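Local coordinates for protein superoxide dismutase [Ni] (Streptomyces coelicolor, PDB 1T6U) that catalyses the dismutation of superoxide to hydrogen peroxide and molecular oxygen with a nickel cofactor, working as a hollow homohexamer, at residues A[8-13]-A[110-115]; A[79-84]-A[102-107]. The protein carries 1 engineered substitution. All blocks are in the same frame, centred on the assembly; numbering follows the deposited sequence.

Overall arrangement
Helix 94-115 takes part in both contacts, which lie about 14 Å apart between centres. In contact 2 its middle packs against helix 74-89, a buried helix-helix interface about 6 Å from the centre of the chain and away from the metal. Contact 1 lies further out, about 13 Å from that centre, where the C-terminal part of the same helix meets the segment 8-13 that leads from the nickel-binding N-terminus into helix 12-30. The nickel ligands are His1, Cys2 and Cys6, and the side chain of Tyr9 in contact 1 comes within about 5 Å of a bound nickel ion. Helix 94-115 thus connects the bundle interior with the surroundings of the active site.

Contact 1 (A[8-13]-A[110-115])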
ATOM      1  N   VAL A   8       2.368  14.471 -16.606  1.00 10.91           N
ATOM      2  CA  VAL A   8       1.850  15.343 -15.553  1.00 11.07           C
ATOM      3  C   VAL A   8       2.789  15.328 -14.342  1.00 10.75           C
ATOM      4  O   VAL A   8       3.004  14.290 -13.741  1.00 11.36           O
ATOM      5  CB  VAL A   8       0.433  14.929 -15.117  1.00 11.86           C
ATOM      6  CG1 VAL A   8      -0.107  15.814 -13.999  1.00 12.12           C
ATOM      7  CG2 VAL A   8      -0.512  15.015 -16.295  1.00 14.75           C
ATOM      8  N   TYR A   9       3.324  16.494 -14.036  1.00  9.64           N
ATOM      9  CA  TYR A   9       4.148  16.669 -12.843  1.00  9.44           C
ATOM     10  C   TYR A   9       3.910  18.007 -12.190  1.00  9.85           C
ATOM     11  O   TYR A   9       3.638  18.994 -12.863  1.00 12.66           O
ATOM     12  CB  TYR A   9       5.659  16.646 -13.142  1.00 12.01           C
ATOM     13  CG  TYR A   9       6.148  15.384 -13.807  1.00 13.79           C
ATOM     14  CD1 TYR A   9       6.095  15.255 -15.173  1.00 13.96           C
ATOM     15  CD2 TYR A   9       6.628  14.344 -13.046  1.00 17.57           C
ATOM     16  CE1 TYR A   9       6.545  14.085 -15.750  1.00 19.79           C
ATOM     17  CE2 TYR A   9       7.081  13.183 -13.610  1.00 19.99           C
ATOM     18  CZ  TYR A   9       7.024  13.072 -14.973  1.00 19.33           C
ATOM     19  OH  TYR A   9       7.472  11.922 -15.580  1.00 31.76           O
ATOM     20  N   ASP A  10       4.076  18.067 -10.868  1.00 11.64           N
ATOM     21  CA  ASP A  10       4.042  19.332 -10.151  1.00 11.54           C
ATOM     22  C   ASP A  10       4.704  19.099  -8.806  1.00  9.65           C
ATOM     23  O   ASP A  10       4.255  18.215  -8.062  1.00  9.86           O
ATOM     24  CB  ASP A  10       2.633  19.852  -9.990  1.00 12.51           C
ATOM     25  CG  ASP A  10       2.546  21.291  -9.553  1.00 14.23           C
ATOM     26  OD1 ASP A  10       3.389  21.714  -8.760  1.00 12.67           O
ATOM     27  OD2 ASP A  10       1.637  22.039  -9.985  1.00 20.64           O
ATOM     28  N   PRO A  11       5.743  19.862  -8.489  1.00 10.68           N
ATOM     29  CA  PRO A  11       6.346  19.792  -7.165  1.00  9.82           C
ATOM     30  C   PRO A  11       5.369  20.070  -6.026  1.00  9.76           C
ATOM     31  O   PRO A  11       5.709  19.729  -4.884  1.00  9.34           O
ATOM     32  CB  PRO A  11       7.413  20.870  -7.187  1.00 10.82           C
ATOM     33  CG  PRO A  11       7.725  21.068  -8.613  1.00 12.87           C
ATOM     34  CD  PRO A  11       6.439  20.848  -9.347  1.00 11.22           C
ATOM     35  N   ALA A  12       4.197  20.612  -6.274  1.00  9.24           N
ATOM     36  CA  ALA A  12       3.166  20.747  -5.269  1.00  8.92           C
ATOM     37  C   ALA A  12       2.808  19.456  -4.572  1.00  7.91           C
ATOM     38  O   ALA A  12       2.392  19.468  -3.423  1.00  9.41           O
ATOM     39  CB  ALA A  12       1.880  21.203  -5.933  1.00 12.20           C
ATOM     40  N   GLN A  13       2.938  18.284  -5.199  1.00  9.25           N
ATOM     41  CA  GLN A  13       2.644  17.024  -4.530  1.00  8.89           C
ATOM     42  C   GLN A  13       3.592  16.839  -3.351  1.00  9.14           C
ATOM     43  O   GLN A  13       3.129  16.533  -2.252  1.00  9.55           O
ATOM     44  CB  GLN A  13       2.713  15.816  -5.487  1.00  8.89           C
ATOM     45  CG  GLN A  13       1.778  15.897  -6.684  1.00 11.21           C
ATOM     46  CD  GLN A  13       1.680  14.559  -7.392  1.00 11.27           C
ATOM     47  OE1 GLN A  13       2.560  14.159  -8.195  1.00 14.36           O
ATOM     48  NE2 GLN A  13       0.597  13.834  -7.128  1.00 13.77           N
ATOM     49  N   ILE A 110      13.544  25.602 -10.058  1.00 13.95           N
ATOM     50  CA  ILE A 110      14.182  24.969 -11.240  1.00 12.63           C
ATOM     51  C   ILE A 110      13.145  24.305 -12.140  1.00 11.43           C
ATOM     52  O   ILE A 110      13.092  24.513 -13.355  1.00 12.71           O
ATOM     53  CB  ILE A 110      15.284  24.016 -10.754  1.00 12.02           C
ATOM     54  CG1 ILE A 110      16.427  24.792 -10.047  1.00 14.37           C
ATOM     55  CG2 ILE A 110      15.821  23.122 -11.840  1.00 12.19           C
ATOM     56  CD1 ILE A 110      17.493  23.900  -9.463  1.00 14.41           C
ATOM     57  N   PHE A 111      12.257  23.498 -11.509  1.00 11.69           N
ATOM     58  CA  PHE A 111      11.164  22.874 -12.245  1.00 11.10           C
ATOM     59  C   PHE A 111      10.465  23.874 -13.167  1.00 12.25           C
ATOM     60  O   PHE A 111      10.320  23.693 -14.382  1.00 11.95           O
ATOM     61  CB  PHE A 111      10.210  22.205 -11.259  1.00 10.58           C
ATOM     62  CG  PHE A 111       9.025  21.556 -11.959  1.00  9.53           C
ATOM     63  CD1 PHE A 111       9.100  20.273 -12.445  1.00 11.11           C
ATOM     64  CD2 PHE A 111       7.829  22.242 -12.175  1.00  9.82           C
ATOM     65  CE1 PHE A 111       8.015  19.691 -13.100  1.00 11.76           C
ATOM     66  CE2 PHE A 111       6.738  21.658 -12.793  1.00 10.41           C
ATOM     67  CZ  PHE A 111       6.834  20.371 -13.291  1.00 11.62           C
ATOM     68  N   TRP A 112       9.975  24.969 -12.581  1.00 11.26           N
ATOM     69  CA  TRP A 112       9.182  25.923 -13.407  1.00 13.00           C
ATOM     70  C   TRP A 112      10.077  26.611 -14.411  1.00 13.55           C
ATOM     71  O   TRP A 112       9.578  26.906 -15.496  1.00 13.30           O
ATOM     72  CB  TRP A 112       8.348  26.874 -12.532  1.00 12.13           C
ATOM     73  CG  TRP A 112       7.239  26.083 -11.878  1.00 12.26           C
ATOM     74  CD1 TRP A 112       7.138  25.723 -10.540  1.00 13.17           C
ATOM     75  CD2 TRP A 112       6.106  25.555 -12.547  1.00 12.90           C
ATOM     76  NE1 TRP A 112       5.998  25.003 -10.372  1.00 14.39           N
ATOM     77  CE2 TRP A 112       5.342  24.886 -11.571  1.00 13.90           C
ATOM     78  CE3 TRP A 112       5.647  25.575 -13.865  1.00 15.57           C
ATOM     79  CZ2 TRP A 112       4.137  24.238 -11.874  1.00 16.72           C
ATOM     80  CZ3 TRP A 112       4.466  24.939 -14.151  1.00 17.67           C
ATOM     81  CH2 TRP A 112       3.718  24.281 -13.167  1.00 16.10           C
ATOM     82  N   GLU A 113      11.339  26.854 -14.136  1.00 13.26           N
ATOM     83  CA  GLU A 113      12.207  27.390 -15.221  1.00 13.51           C
ATOM     84  C   GLU A 113      12.253  26.434 -16.408  1.00 12.00           C
ATOM     85  O   GLU A 113      12.157  26.772 -17.584  1.00 15.60           O
ATOM     86  CB  GLU A 113      13.621  27.641 -14.696  1.00 16.65           C
ATOM     87  CG  GLU A 113      13.665  28.829 -13.775  1.00 17.91           C
ATOM     88  CD  GLU A 113      15.016  29.176 -13.177  1.00 21.46           C
ATOM     89  OE1 GLU A 113      16.029  28.540 -13.520  1.00 23.36           O
ATOM     90  OE2 GLU A 113      15.080  30.123 -12.356  1.00 22.04           O
ATOM     91  N   THR A 114      12.379  25.125 -16.082  1.00 13.44           N
ATOM     92  CA  THR A 114      12.419  24.143 -17.174  1.00 13.53           C
ATOM     93  C   THR A 114      11.083  23.984 -17.923  1.00 13.73           C
ATOM     94  O   THR A 114      11.099  23.422 -19.020  1.00 18.87           O
ATOM     95  CB  THR A 114      12.901  22.752 -16.711  1.00 13.23           C
ATOM     96  OG1 THR A 114      11.891  22.161 -15.879  1.00 13.83           O
ATOM     97  CG2 THR A 114      14.170  22.837 -15.899  1.00 16.88           C
ATOM     98  N   LYS A 115       9.943  24.442 -17.447  1.00 13.41           N
ATOM     99  CA  LYS A 115       8.657  24.379 -18.090  1.00 13.74           C
ATOM    100  C   LYS A 115       8.430  25.556 -19.062  1.00 14.35           C
ATOM    101  O   LYS A 115       7.496  25.523 -19.826  1.00 18.13           O
ATOM    102  CB  LYS A 115       7.582  24.424 -17.011  1.00 15.08           C
ATOM    103  CG  LYS A 115       7.506  23.143 -16.236  1.00 16.00           C
ATOM    104  CD  LYS A 115       6.795  22.015 -16.991  1.00 25.29           C
ATOM    105  CE  LYS A 115       5.289  22.173 -16.911  1.00 34.93           C
ATOM    106  NZ  LYS A 115       4.583  21.099 -17.687  1.00 42.29           N
TER
HETATM  107  O   HOH W   1       4.719  18.304 -16.572  1.00 32.71           O
HETATM  108  O   HOH W   2       3.792  24.180  -8.005  1.00 25.04           O
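Asp10 OD1, on a carboxylate that meets the edge of Trp112, is gripped by two donors. Ala12 N donates to Asp10 OD1 at 2.8 Å, coming from above the carboxylate plane, 37° out of it. A water donates to Asp10 OD1 at 2.6 Å. Trp112 NE1, which also makes a weak bond to Asp108 OD1, donates weakly to that water at 3.3 Å, so the water bridges the two segments. The other oxygen, Asp10 OD2, sits at the indole edge, 3.8 Å from Trp112 CZ2, with the carboxylate and ring planes 78° apart. The bond from Ala12 is a capping bond at the turn that leads into helix 12-30, just where the chain leaves the N-terminal nickel site, formed by His1, Cys2 and Cys6. Next to it, Pro11 lies over one face of Phe111 in a CH-pi contact: CD is 3.6 Å from the centroid of the Phe111 ring, displaced toward the rim. The Phe111 CB bond points toward segment 8-13, and CG, anti to the backbone N (chi1 179°), ends 3.6 Å from Pro11 CG. The far end of that ring meets Tyr9: Phe111 CZ is 3.5 Å from Tyr9 O, and Tyr9 CB packs on CZ and CE1. The Tyr9 ring leads away from segment 110-115; its side chain lies about 5 Å from a bound nickel ion, and it meets Tyr62 edge-to-face. Tyr62 also touches Phe111. Thr114 OG1 donates to Phe111 O and is also hydrogen-bonded to Tyr62 OH. A second water accepts from Lys115 NZ and, weakly, from Tyr9 N, making another solvent bridge. On the side of Val8 and Asp10, Ile16 of a neighbouring subunit packs against the segment.

Contact 2 (A[79-84]-A[102-107]); sequences NDTLKA and DYIAQI
Two successive antiparallel helices of the four-helix bundle, 74-89 and 94-115, pack here with their local axes 9.3 Å apart and their directions at 153°. The backbones come closest at Thr81 and Tyr103. Thr81 fills the middle of the interface: OG1, anti to its own carbonyl carbon (chi1 -58°), rests 3.3 Å from Tyr103 CB. Thr81 OG1 also lies 3.5 Å from Ile107 CD1. On the other branch, Thr81 CG2 touches Ile104 CG1 at 3.9 Å. Thr81 and Ile107 reach toward each other tip to tip, whereas Ile104 crosses Thr81 at about a right angle. The buried hydroxyl is satisfied within its own helix by a hydrogen bond to Leu77 O, and the groups it meets across the interface are apolar carbons. Tyr103 lays its ring against helix 74-89, with the backbone around Asp80 and Thr81 over one face. On that face Asp80 CB makes a CH-pi contact, 4.2 Å from the centroid of the Tyr103 ring. Ala84 CB packs 3.6 Å from Tyr103 CD1. The carboxylate of Asp80 is held by Gln76 through OD1. Val55 of helix 34-62 touches both Thr81 and Ile107, bringing a third helix onto the pair. Thr81 and Ala84 on one helix meet Tyr103, Ile104 and Ile107 on the next, as in the antiparallel helical hairpins of a four-helix bundle.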
ATOM      1  N   ASN A  79      19.303  15.165  -3.509  1.00 11.44           N
ATOM      2  CA  ASN A  79      19.812  14.303  -2.427  1.00 11.48           C
ATOM      3  C   ASN A  79      19.666  14.977  -1.066  1.00 10.57           C
ATOM      4  O   ASN A  79      19.213  14.331  -0.130  1.00 11.22           O
ATOM      5  CB  ASN A  79      21.259  13.871  -2.636  1.00 12.45           C
ATOM      6  CG  ASN A  79      21.641  12.658  -1.806  1.00 11.70           C
ATOM      7  OD1 ASN A  79      22.190  12.807  -0.693  1.00 12.00           O
ATOM      8  ND2 ASN A  79      21.371  11.481  -2.347  1.00 13.80           N
ATOM      9  N   ASP A  80      20.035  16.255  -0.988  1.00 11.79           N
ATOM     10  CA  ASP A  80      19.881  17.033   0.239  1.00 11.87           C
ATOM     11  C   ASP A  80      18.410  17.201   0.669  1.00  9.89           C
ATOM     12  O   ASP A  80      18.116  17.204   1.867  1.00 10.49           O
ATOM     13  CB  ASP A  80      20.492  18.423   0.054  1.00 12.79           C
ATOM     14  CG  ASP A  80      21.998  18.398  -0.063  1.00 15.26           C
ATOM     15  OD1 ASP A  80      22.595  17.332   0.172  1.00 19.82           O
ATOM     16  OD2 ASP A  80      22.634  19.412  -0.389  1.00 17.63           O
ATOM     17  N   THR A  81      17.544  17.333  -0.315  1.00 10.52           N
ATOM     18  CA  THR A  81      16.124  17.417   0.007  1.00 10.09           C
ATOM     19  C   THR A  81      15.643  16.138   0.657  1.00 10.27           C
ATOM     20  O   THR A  81      14.909  16.145   1.653  1.00 11.01           O
ATOM     21  CB  THR A  81      15.329  17.655  -1.284  1.00  9.81           C
ATOM     22  OG1 THR A  81      15.773  18.868  -1.936  1.00 12.01           O
ATOM     23  CG2 THR A  81      13.848  17.848  -1.011  1.00 10.87           C
ATOM     24  N   LEU A  82      16.030  15.001   0.093  1.00 11.45           N
ATOM     25  CA  LEU A  82      15.594  13.716   0.629  1.00 10.21           C
ATOM     26  C   LEU A  82      16.150  13.515   2.022  1.00 11.49           C
ATOM     27  O   LEU A  82      15.427  13.058   2.894  1.00  9.63           O
ATOM     28  CB  LEU A  82      15.986  12.572  -0.311  1.00  9.30           C
ATOM     29  CG  LEU A  82      15.244  12.615  -1.652  1.00 10.36           C
ATOM     30  CD1 LEU A  82      15.760  11.551  -2.612  1.00 12.78           C
ATOM     31  CD2 LEU A  82      13.734  12.432  -1.539  1.00 13.03           C
ATOM     32  N   LYS A  83      17.410  13.898   2.213  1.00 11.63           N
ATOM     33  CA  LYS A  83      18.004  13.833   3.538  1.00  9.59           C
ATOM     34  C   LYS A  83      17.290  14.753   4.523  1.00 10.91           C
ATOM     35  O   LYS A  83      17.172  14.432   5.738  1.00 11.80           O
ATOM     36  CB  LYS A  83      19.518  14.125   3.422  1.00 11.15           C
ATOM     37  CG  LYS A  83      20.295  12.941   2.858  1.00 13.23           C
ATOM     38  CD  LYS A  83      21.773  13.305   2.660  1.00 12.71           C
ATOM     39  CE  LYS A  83      22.631  12.061   2.536  1.00 12.88           C
ATOM     40  NZ  LYS A  83      22.212  11.170   1.420  1.00 13.08           N
ATOM     41  N   ALA A  84      16.830  15.909   4.070  1.00 10.80           N
ATOM     42  CA  ALA A  84      16.116  16.816   4.943  1.00 10.88           C
ATOM     43  C   ALA A  84      14.772  16.228   5.374  1.00 11.13           C
ATOM     44  O   ALA A  84      14.307  16.456   6.505  1.00 10.92           O
ATOM     45  CB  ALA A  84      15.897  18.176   4.328  1.00 11.60           C
ATOM     46  N   ASP A 102      12.066  24.408   2.327  1.00 11.09           N
ATOM     47  CA  ASP A 102      12.931  25.352   1.606  1.00 11.57           C
ATOM     48  C   ASP A 102      13.706  24.645   0.516  1.00 10.59           C
ATOM     49  O   ASP A 102      13.888  25.244  -0.540  1.00 12.22           O
ATOM     50  CB  ASP A 102      13.877  25.979   2.595  1.00 12.09           C
ATOM     51  CG  ASP A 102      13.270  26.882   3.644  1.00 13.06           C
ATOM     52  OD1 ASP A 102      13.955  27.147   4.662  1.00 19.56           O
ATOM     53  OD2 ASP A 102      12.141  27.343   3.464  1.00 16.67           O
ATOM     54  N   TYR A 103      14.127  23.403   0.777  1.00 10.79           N
ATOM     55  CA  TYR A 103      14.746  22.631  -0.296  1.00  9.71           C
ATOM     56  C   TYR A 103      13.743  22.325  -1.402  1.00 10.05           C
ATOM     57  O   TYR A 103      14.067  22.471  -2.603  1.00 11.60           O
ATOM     58  CB  TYR A 103      15.312  21.320   0.209  1.00 10.34           C
ATOM     59  CG  TYR A 103      16.646  21.394   0.880  1.00 12.85           C
ATOM     60  CD1 TYR A 103      16.828  20.935   2.174  1.00 14.44           C
ATOM     61  CD2 TYR A 103      17.745  21.899   0.185  1.00 17.26           C
ATOM     62  CE1 TYR A 103      18.048  20.980   2.802  1.00 15.16           C
ATOM     63  CE2 TYR A 103      18.963  21.946   0.838  1.00 19.56           C
ATOM     64  CZ  TYR A 103      19.125  21.499   2.137  1.00 18.23           C
ATOM     65  OH  TYR A 103      20.400  21.582   2.701  1.00 22.46           O
ATOM     66  N   ILE A 104      12.535  21.913  -1.084  1.00 10.21           N
ATOM     67  CA  ILE A 104      11.544  21.702  -2.142  1.00  9.32           C
ATOM     68  C   ILE A 104      11.327  22.965  -2.957  1.00  9.79           C
ATOM     69  O   ILE A 104      11.119  22.919  -4.176  1.00 11.94           O
ATOM     70  CB  ILE A 104      10.218  21.175  -1.541  1.00 10.71           C
ATOM     71  CG1 ILE A 104      10.399  19.763  -0.985  1.00 10.42           C
ATOM     72  CG2 ILE A 104       9.089  21.248  -2.552  1.00 11.20           C
ATOM     73  CD1 ILE A 104       9.334  19.287  -0.011  1.00 12.45           C
ATOM     74  N   ALA A 105      11.356  24.126  -2.280  1.00 10.89           N
ATOM     75  CA  ALA A 105      11.178  25.403  -2.975  1.00 11.90           C
ATOM     76  C   ALA A 105      12.260  25.691  -4.000  1.00 13.39           C
ATOM     77  O   ALA A 105      12.002  26.247  -5.081  1.00 12.67           O
ATOM     78  CB  ALA A 105      11.079  26.543  -1.950  1.00 14.30           C
ATOM     79  N   GLN A 106      13.492  25.297  -3.700  1.00 11.57           N
ATOM     80  CA  GLN A 106      14.568  25.372  -4.690  1.00 12.24           C
ATOM     81  C   GLN A 106      14.315  24.425  -5.871  1.00 11.69           C
ATOM     82  O   GLN A 106      14.542  24.851  -6.998  1.00 12.95           O
ATOM     83  CB  GLN A 106      15.920  25.096  -4.040  1.00 12.63           C
ATOM     84  CG  GLN A 106      16.286  26.007  -2.898  1.00 14.95           C
ATOM     85  CD  GLN A 106      17.656  25.739  -2.299  1.00 23.67           C
ATOM     86  OE1 GLN A 106      18.598  25.425  -3.040  1.00 36.35           O
ATOM     87  NE2 GLN A 106      17.852  25.845  -0.995  1.00 43.16           N
ATOM     88  N   ILE A 107      13.880  23.208  -5.644  1.00 10.73           N
ATOM     89  CA  ILE A 107      13.550  22.313  -6.728  1.00 11.06           C
ATOM     90  C   ILE A 107      12.393  22.890  -7.529  1.00 10.18           C
ATOM     91  O   ILE A 107      12.406  22.839  -8.770  1.00 12.11           O
ATOM     92  CB  ILE A 107      13.222  20.876  -6.263  1.00  9.42           C
ATOM     93  CG1 ILE A 107      14.364  20.144  -5.549  1.00 11.05           C
ATOM     94  CG2 ILE A 107      12.729  20.069  -7.465  1.00 13.07           C
ATOM     95  CD1 ILE A 107      13.974  18.836  -4.906  1.00 10.31           C
TER